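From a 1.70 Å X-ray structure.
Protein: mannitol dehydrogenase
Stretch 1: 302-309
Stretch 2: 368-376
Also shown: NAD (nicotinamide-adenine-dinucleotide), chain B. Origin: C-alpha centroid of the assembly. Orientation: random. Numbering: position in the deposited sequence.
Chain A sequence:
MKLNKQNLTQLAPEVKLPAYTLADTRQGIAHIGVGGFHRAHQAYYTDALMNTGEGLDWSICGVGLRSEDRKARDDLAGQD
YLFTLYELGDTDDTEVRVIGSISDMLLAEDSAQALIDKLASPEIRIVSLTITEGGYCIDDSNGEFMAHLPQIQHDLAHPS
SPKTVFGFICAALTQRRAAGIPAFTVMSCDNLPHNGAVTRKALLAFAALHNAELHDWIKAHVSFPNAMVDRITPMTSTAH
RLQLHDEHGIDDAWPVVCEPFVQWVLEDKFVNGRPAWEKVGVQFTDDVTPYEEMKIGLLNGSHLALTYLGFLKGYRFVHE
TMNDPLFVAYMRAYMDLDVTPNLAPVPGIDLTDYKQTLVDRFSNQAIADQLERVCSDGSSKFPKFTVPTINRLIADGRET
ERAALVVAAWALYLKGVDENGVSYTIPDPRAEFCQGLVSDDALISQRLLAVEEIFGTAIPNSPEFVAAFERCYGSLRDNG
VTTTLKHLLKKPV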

# COMPACT_ATOMS: atom_id res chain seq x y z
N SER A 302 -5.29 0.35 -12.68
CA SER A 302 -6.28 1.34 -13.11
C SER A 302 -6.14 2.63 -12.31
O SER A 302 -6.30 3.74 -12.87
CB SER A 302 -7.71 0.77 -12.94
OG SER A 302 -7.93 -0.20 -13.94
N HIS A 303 -5.81 2.49 -11.02
CA HIS A 303 -5.64 3.70 -10.17
C HIS A 303 -4.57 4.57 -10.81
O HIS A 303 -4.76 5.78 -10.97
CB HIS A 303 -5.19 3.32 -8.75
CG HIS A 303 -6.25 3.44 -7.70
ND1 HIS A 303 -6.05 2.99 -6.41
CD2 HIS A 303 -7.51 3.96 -7.73
CE1 HIS A 303 -7.13 3.23 -5.69
NE2 HIS A 303 -8.03 3.81 -6.46
N LEU A 304 -3.41 3.99 -11.16
CA LEU A 304 -2.36 4.83 -11.77
C LEU A 304 -2.78 5.40 -13.10
O LEU A 304 -2.47 6.56 -13.43
CB LEU A 304 -1.03 4.10 -11.97
CG LEU A 304 -0.16 3.75 -10.77
CD1 LEU A 304 1.30 3.58 -11.26
CD2 LEU A 304 -0.16 4.91 -9.75
N ALA A 305 -3.50 4.61 -13.88
CA ALA A 305 -3.96 5.12 -15.19
C ALA A 305 -4.91 6.31 -15.03
O ALA A 305 -4.93 7.21 -15.87
CB ALA A 305 -4.65 3.98 -15.98
N LEU A 306 -5.70 6.32 -13.97
CA LEU A 306 -6.61 7.44 -13.75
C LEU A 306 -6.00 8.67 -13.07
O LEU A 306 -6.36 9.84 -13.33
CB LEU A 306 -7.75 7.02 -12.81
CG LEU A 306 -8.66 5.88 -13.23
CD1 LEU A 306 -9.59 5.44 -12.04
CD2 LEU A 306 -9.48 6.43 -14.41
N THR A 307 -5.08 8.38 -12.17
CA THR A 307 -4.62 9.43 -11.26
C THR A 307 -3.78 10.58 -11.77
O THR A 307 -3.98 11.74 -11.34
CB THR A 307 -3.98 8.75 -10.03
OG1 THR A 307 -4.16 9.62 -8.90
CG2 THR A 307 -2.47 8.49 -10.22
N TYR A 308 -2.85 10.33 -12.68
CA TYR A 308 -2.03 11.43 -13.16
C TYR A 308 -2.82 12.24 -14.19
O TYR A 308 -2.79 13.47 -14.15
CB TYR A 308 -0.69 10.92 -13.73
CG TYR A 308 0.09 10.20 -12.64
CD1 TYR A 308 0.34 8.84 -12.72
CD2 TYR A 308 0.52 10.89 -11.46
CE1 TYR A 308 0.99 8.14 -11.65
CE2 TYR A 308 1.17 10.20 -10.39
CZ TYR A 308 1.39 8.83 -10.51
OH TYR A 308 1.99 8.12 -9.47
N LEU A 309 -3.50 11.55 -15.10
CA LEU A 309 -4.37 12.25 -16.04
C LEU A 309 -5.42 13.05 -15.27
O LEU A 309 -5.74 14.19 -15.65
CB LEU A 309 -5.10 11.26 -16.94
CG LEU A 309 -4.16 10.57 -17.93
CD1 LEU A 309 -4.94 9.38 -18.57
CD2 LEU A 309 -3.72 11.57 -19.02
PA NAD B . 0.15 5.89 5.07
O1A NAD B . 0.81 6.97 4.37
O2A NAD B . -1.02 6.09 5.96
O5B NAD B . 1.21 5.10 5.97
C5B NAD B . 2.43 4.58 5.36
C4B NAD B . 3.16 4.05 6.62
O4B NAD B . 4.43 3.44 6.14
C3B NAD B . 3.68 5.14 7.62
O3B NAD B . 3.58 4.55 8.93
C2B NAD B . 5.13 5.37 7.17
O2B NAD B . 5.95 5.92 8.18
C1B NAD B . 5.56 3.95 6.84
N9A NAD B . 6.69 3.84 5.98
C8A NAD B . 6.99 4.44 4.77
N7A NAD B . 8.13 4.02 4.27
C5A NAD B . 8.59 3.10 5.20
C6A NAD B . 9.75 2.33 5.17
N6A NAD B . 10.67 2.33 4.20
N1A NAD B . 9.99 1.48 6.24
C2A NAD B . 9.10 1.40 7.31
N3A NAD B . 7.93 2.14 7.35
C4A NAD B . 7.73 2.98 6.26
O3 NAD B . -0.21 4.82 3.95
PN NAD B . -1.35 3.69 3.89
O1N NAD B . -2.53 4.24 3.21
O2N NAD B . -1.52 3.17 5.25
O5D NAD B . -0.73 2.64 2.89
C5D NAD B . 0.43 1.94 3.33
C4D NAD B . 0.56 0.79 2.43
O4D NAD B . -0.46 -0.22 2.61
C3D NAD B . 0.61 1.05 0.88
O3D NAD B . 1.86 1.57 0.45
C2D NAD B . 0.19 -0.28 0.28
O2D NAD B . 1.31 -1.13 0.08
C1D NAD B . -0.80 -0.84 1.33
N1N NAD B . -2.22 -0.64 1.01
C2N NAD B . -2.91 0.59 1.11
C3N NAD B . -4.21 0.64 0.68
C7N NAD B . -4.96 1.98 0.75
O7N NAD B . -6.05 2.04 0.17
N7N NAD B . -4.42 3.04 1.33
C4N NAD B . -4.87 -0.56 0.11
C5N NAD B . -4.14 -1.78 0.06
C6N NAD B . -2.79 -1.85 0.51
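Stretch 2, residues 368-376: ADQLERVCS

Stretch 2 approaches the helix 302-309 as a short extended lead-in followed by a little more than one turn of helix. Asp 369 and Gln 370 have extended backbones (phi/psi near -80/130), and Gln 370 takes the N-cap position, its carbonyl accepting the backbone N-H of Val 374 (N to O 3.0 Å). The helix 371-375 then crosses the first helix at -122°, running obliquely against its direction, with the axes 8.8 Å apart at closest approach. The backbones come nearest at Thr 307 and Leu 371, whose CA atoms are 5.7 Å apart; a small side chain such as threonine is well suited to so narrow a gap.

The packing centres on Thr 307 and Val 374, whose CA-to-CB bonds both point toward the opposing stretch. Thr 307 OG1 lies 3.4 Å from Val 374 CB and 3.6 Å from Leu 371 CD2. Val 374, compact and branched at CB, also reaches His 303: its CG1 is 3.5 Å from His 303 CB, while its CG2 sits over one face of the imidazole, 4.1 Å from the ring centroid and only 7° off the normal, a CH-pi contact. Leu 304 starts out sideways, but its end turns in, bringing CD2 to 3.9 Å from Val 374 O.

A direct hydrogen bond runs from Tyr 308 to Cys 375. Tyr 308 points away at its CB, yet its long side chain carries the hydroxyl back across, and OH donates to Cys 375 O at 2.7 Å, near the plane of the ring. The same ring offers apolar surface, with Tyr 308 CE2 3.5 Å from Cys 375 CB, and Cys 375 SG lies obliquely 4.6 Å from the ring centroid. The thiol also approaches the threonine hydroxyl, Cys 375 SG to Thr 307 OG1 being 3.3 Å.

The charged groups are organised within stretch 2. Arg 373 and Asp 369 form a two-pronged salt bridge, NE of Arg 373 to OD1 of Asp 369 and NH2 of Arg 373 to OD2 of Asp 369 both measuring 2.8 Å, a match of planar guanidinium to carboxylate. His 303 CE1 meets the guanidinium edge, 3.8 Å from Arg 373 NH2. A water links the stretches here, 2.8 Å from His 303 NE2 and donating to Asp 369 OD2 at 2.7 Å. Arg 373 also borders the dinucleotide of this dehydrogenase: its NH1 is 3.1 Å from NAD N7N, and NAD O7N lies over one face of the guanidinium.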

# COMPACT_ATOMS: atom_id res chain seq x y z
N ALA A 368 -14.55 9.79 -0.94
CA ALA A 368 -13.66 10.90 -1.21
C ALA A 368 -12.15 10.54 -1.09
O ALA A 368 -11.37 11.15 -0.34
CB ALA A 368 -14.02 12.10 -0.29
N ASP A 369 -11.75 9.56 -1.88
CA ASP A 369 -10.36 9.13 -1.91
C ASP A 369 -9.56 10.10 -2.77
O ASP A 369 -9.92 10.43 -3.90
CB ASP A 369 -10.29 7.69 -2.45
CG ASP A 369 -8.89 7.11 -2.33
OD1 ASP A 369 -8.13 7.68 -1.53
OD2 ASP A 369 -8.58 6.11 -3.02
N GLN A 370 -8.46 10.57 -2.22
CA GLN A 370 -7.68 11.61 -2.87
C GLN A 370 -6.74 11.24 -3.99
O GLN A 370 -5.93 10.34 -3.82
CB GLN A 370 -6.84 12.35 -1.82
CG GLN A 370 -7.64 12.78 -0.59
CD GLN A 370 -7.56 11.75 0.55
OE1 GLN A 370 -7.01 10.66 0.41
NE2 GLN A 370 -8.13 12.13 1.71
N LEU A 371 -6.84 11.93 -5.14
CA LEU A 371 -5.90 11.65 -6.18
C LEU A 371 -4.48 11.97 -5.68
O LEU A 371 -3.52 11.33 -6.12
CB LEU A 371 -6.21 12.46 -7.49
CG LEU A 371 -7.52 12.04 -8.18
CD1 LEU A 371 -7.58 12.76 -9.55
CD2 LEU A 371 -7.61 10.48 -8.33
N GLU A 372 -4.31 12.89 -4.74
CA GLU A 372 -2.96 13.13 -4.24
C GLU A 372 -2.38 11.86 -3.57
O GLU A 372 -1.17 11.60 -3.65
CB GLU A 372 -2.94 14.27 -3.23
CG GLU A 372 -1.50 14.63 -2.88
CD GLU A 372 -1.34 15.98 -2.20
OE1 GLU A 372 -2.06 16.95 -2.55
OE2 GLU A 372 -0.46 16.08 -1.32
N ARG A 373 -3.26 11.09 -2.92
CA ARG A 373 -2.83 9.83 -2.30
C ARG A 373 -2.52 8.83 -3.41
O ARG A 373 -1.47 8.21 -3.42
CB ARG A 373 -3.96 9.24 -1.43
CG ARG A 373 -3.55 7.96 -0.70
CD ARG A 373 -4.75 7.28 -0.01
NE ARG A 373 -5.58 6.62 -1.01
CZ ARG A 373 -5.25 5.45 -1.57
NH1 ARG A 373 -4.11 4.82 -1.25
NH2 ARG A 373 -6.09 4.91 -2.45
N VAL A 374 -3.46 8.66 -4.32
CA VAL A 374 -3.25 7.68 -5.40
C VAL A 374 -2.02 8.02 -6.28
O VAL A 374 -1.30 7.11 -6.76
CB VAL A 374 -4.54 7.55 -6.26
CG1 VAL A 374 -4.32 6.44 -7.38
CG2 VAL A 374 -5.72 7.07 -5.35
N CYS A 375 -1.73 9.32 -6.45
CA CYS A 375 -0.58 9.74 -7.25
C CYS A 375 0.72 9.54 -6.50
O CYS A 375 1.77 9.47 -7.10
CB CYS A 375 -0.59 11.27 -7.52
SG CYS A 375 -1.85 11.90 -8.58
N SER A 376 0.65 9.55 -5.18
CA SER A 376 1.90 9.51 -4.43
C SER A 376 2.82 8.34 -4.69
O SER A 376 2.38 7.20 -4.91
CB SER A 376 1.62 9.62 -2.91
OG SER A 376 1.20 8.38 -2.35
O HOH W 1 -10.11 4.76 -4.86